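Local coordinates for protein possible HxlR family transcriptional factor (Thermoplasma volcanium, PDB 3DF8) that probably binds DNA as a transcriptional regulator of the HxlR family, using a winged helix-turn-helix domain, at residues Arg62-Lys65 with Asp66-Ser70. Numbering follows the deposited sequence.
Sequences RRIK and DLIDS
D66 brings its carboxylate up close to the carbonyl oxygen of R62, one helical turn earlier, with CG 3.4 Å from R62 O. Its CG lies beside the backbone N and anti to the carbonyl carbon (chi1 -73°), which swings the group toward the preceding turn. Both groups are acceptors, and a water bridges them, donating to D66 OD1 and R62 O (2.7 Å each). A second water donates a hydrogen bond to D66 OD2 (2.6 Å) and accepts from R63 NH1 and, in the conformer described, from R62 NE. With an alanine here, both waters would probably lose their carboxylate acceptor and R63 NH1 its bridge to this turn. K65 and D69 suit an exposed face: the lysine chain runs out extended and bends only at chi4 (55°), where NZ forms a long, weak salt bridge to D69 OD2 (3.3 Å). Backbone i to i+4 bonds hold the turns, I68 N to I64 O at 2.8 Å among them. As the helix ends, S70 N and, in one conformer, S70 OG hydrogen-bond to D66 O (3.0 Å each) from opposite faces of its plane. These turns belong to helix 57-69, by its place in the fold probably the recognition helix. Branched, apolar I64 and I68, whose CG2 and CD1 meet at 3.7 Å, suit the face against strand 73-77, the wing's first; buried L67 fills the side facing helices 21-25 and 29-36, while R63 NE bonds to K27 O.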
ATOM      1  N   ARG A  62      -9.019  13.704   8.556  1.00 28.63           N
ATOM      2  CA  ARG A  62      -8.534  12.693   9.511  0.50 29.99           C
ATOM      3  C   ARG A  62      -7.227  12.087   9.010  1.00 29.34           C
ATOM      4  O   ARG A  62      -6.283  11.897   9.786  1.00 29.15           O
ATOM      5  CB  ARG A  62      -9.578  11.592   9.757  0.50 29.81           C
ATOM      6  CG  ARG A  62      -9.186  10.614  10.871  0.50 31.40           C
ATOM      7  CD  ARG A  62     -10.217   9.509  11.124  0.50 31.62           C
ATOM      8  NE  ARG A  62      -9.558   8.212  11.280  0.50 36.53           N
ATOM      9  CZ  ARG A  62     -10.114   7.102  11.756  0.50 36.11           C
ATOM     10  NH1 ARG A  62     -11.379   7.086  12.178  0.50 37.63           N
ATOM     11  NH2 ARG A  62      -9.385   5.993  11.814  0.50 37.15           N
ATOM     12  N   ARG A  63      -7.164  11.799   7.705  1.00 28.62           N
ATOM     13  CA  ARG A  63      -5.926  11.232   7.145  1.00 29.17           C
ATOM     14  C   ARG A  63      -4.757  12.227   7.124  1.00 28.84           C
ATOM     15  O   ARG A  63      -3.608  11.872   7.443  1.00 28.65           O
ATOM     16  CB  ARG A  63      -6.125  10.693   5.716  1.00 29.44           C
ATOM     17  CG  ARG A  63      -7.080   9.549   5.593  1.00 30.90           C
ATOM     18  CD  ARG A  63      -6.620   8.249   6.214  1.00 33.16           C
ATOM     19  NE  ARG A  63      -7.540   7.257   5.697  1.00 37.27           N
ATOM     20  CZ  ARG A  63      -8.692   6.951   6.300  1.00 37.04           C
ATOM     21  NH1 ARG A  63      -8.991   7.491   7.491  1.00 37.29           N
ATOM     22  NH2 ARG A  63      -9.521   6.088   5.743  1.00 36.96           N
ATOM     23  N   ILE A  64      -5.075  13.487   6.826  1.00 29.26           N
ATOM     24  CA  ILE A  64      -4.079  14.547   6.849  1.00 30.51           C
ATOM     25  C   ILE A  64      -3.520  14.663   8.275  1.00 30.34           C
ATOM     26  O   ILE A  64      -2.309  14.767   8.432  1.00 30.98           O
ATOM     27  CB  ILE A  64      -4.664  15.878   6.316  1.00 30.62           C
ATOM     28  CG1 ILE A  64      -4.691  15.785   4.772  1.00 30.31           C
ATOM     29  CG2 ILE A  64      -3.808  17.082   6.806  1.00 31.48           C
ATOM     30  CD1 ILE A  64      -5.139  17.090   4.067  1.00 32.83           C
ATOM     31  N   LYS A  65      -4.373  14.623   9.290  1.00 30.75           N
ATOM     32  CA  LYS A  65      -3.869  14.740  10.665  1.00 30.94           C
ATOM     33  C   LYS A  65      -2.915  13.570  10.962  1.00 30.64           C
ATOM     34  O   LYS A  65      -1.859  13.770  11.583  1.00 30.81           O
ATOM     35  CB  LYS A  65      -5.015  14.725  11.651  1.00 31.13           C
ATOM     36  CG  LYS A  65      -4.550  14.697  13.082  1.00 33.76           C
ATOM     37  CD  LYS A  65      -5.707  14.534  14.027  1.00 38.55           C
ATOM     38  CE  LYS A  65      -5.172  14.152  15.403  1.00 40.18           C
ATOM     39  NZ  LYS A  65      -4.181  15.175  15.841  1.00 43.76           N
ATOM     40  N   ASP A  66      -3.281  12.366  10.518  1.00 29.42           N
ATOM     41  CA  ASP A  66      -2.487  11.191  10.877  1.00 29.50           C
ATOM     42  C   ASP A  66      -1.174  11.325  10.119  1.00 28.62           C
ATOM     43  O   ASP A  66      -0.118  10.927  10.627  1.00 28.98           O
ATOM     44  CB  ASP A  66      -3.169   9.880  10.471  1.00 30.07           C
ATOM     45  CG  ASP A  66      -4.359   9.528  11.331  1.00 34.15           C
ATOM     46  OD1 ASP A  66      -4.457  10.023  12.480  1.00 36.32           O
ATOM     47  OD2 ASP A  66      -5.168   8.710  10.819  1.00 37.95           O
ATOM     48  N   LEU A  67      -1.268  11.843   8.893  1.00 28.40           N
ATOM     49  CA  LEU A  67      -0.055  12.024   8.084  1.00 26.03           C
ATOM     50  C   LEU A  67       0.902  13.076   8.649  1.00 27.98           C
ATOM     51  O   LEU A  67       2.130  12.918   8.572  1.00 28.27           O
ATOM     52  CB  LEU A  67      -0.384  12.322   6.606  1.00 27.42           C
ATOM     53  CG  LEU A  67      -0.888  11.134   5.790  1.00 26.45           C
ATOM     54  CD1 LEU A  67      -1.627  11.659   4.496  1.00 26.39           C
ATOM     55  CD2 LEU A  67       0.143  10.083   5.446  1.00 28.59           C
ATOM     56  N   ILE A  68       0.337  14.156   9.178  1.00 27.87           N
ATOM     57  CA  ILE A  68       1.129  15.193   9.874  1.00 28.22           C
ATOM     58  C   ILE A  68       1.774  14.572  11.132  1.00 28.92           C
ATOM     59  O   ILE A  68       2.972  14.727  11.380  1.00 28.86           O
ATOM     60  CB  ILE A  68       0.237  16.382  10.241  1.00 27.86           C
ATOM     61  CG1 ILE A  68      -0.200  17.131   8.976  1.00 28.61           C
ATOM     62  CG2 ILE A  68       0.980  17.326  11.236  1.00 27.84           C
ATOM     63  CD1 ILE A  68      -1.286  18.212   9.245  1.00 28.47           C
ATOM     64  N   ASP A  69       0.980  13.864  11.917  1.00 28.29           N
ATOM     65  CA  ASP A  69       1.490  13.224  13.141  1.00 30.66           C
ATOM     66  C   ASP A  69       2.636  12.235  12.859  1.00 30.59           C
ATOM     67  O   ASP A  69       3.569  12.113  13.667  1.00 30.51           O
ATOM     68  CB  ASP A  69       0.342  12.580  13.911  1.00 31.59           C
ATOM     69  CG  ASP A  69      -0.619  13.611  14.528  1.00 36.35           C
ATOM     70  OD1 ASP A  69      -0.338  14.839  14.484  1.00 40.91           O
ATOM     71  OD2 ASP A  69      -1.656  13.188  15.069  1.00 39.91           O
ATOM     72  N   SER A  70       2.566  11.559  11.712  1.00 29.87           N
ATOM     73  CA  SER A  70       3.557  10.564  11.302  0.50 30.17           C
ATOM     74  C   SER A  70       4.767  11.171  10.592  1.00 30.20           C
ATOM     75  O   SER A  70       5.698  10.449  10.231  1.00 30.92           O
ATOM     76  CB  SER A  70       2.888   9.475  10.457  0.50 30.09           C
ATOM     77  OG  SER A  70       1.927   8.785  11.247  0.50 30.21           O
TER
HETATM   78  O   HOH W   1      -7.355   8.320   9.521  1.00 47.06           O
HETATM   79  O   HOH W   2      -6.646  11.558  12.484  1.00 50.88           O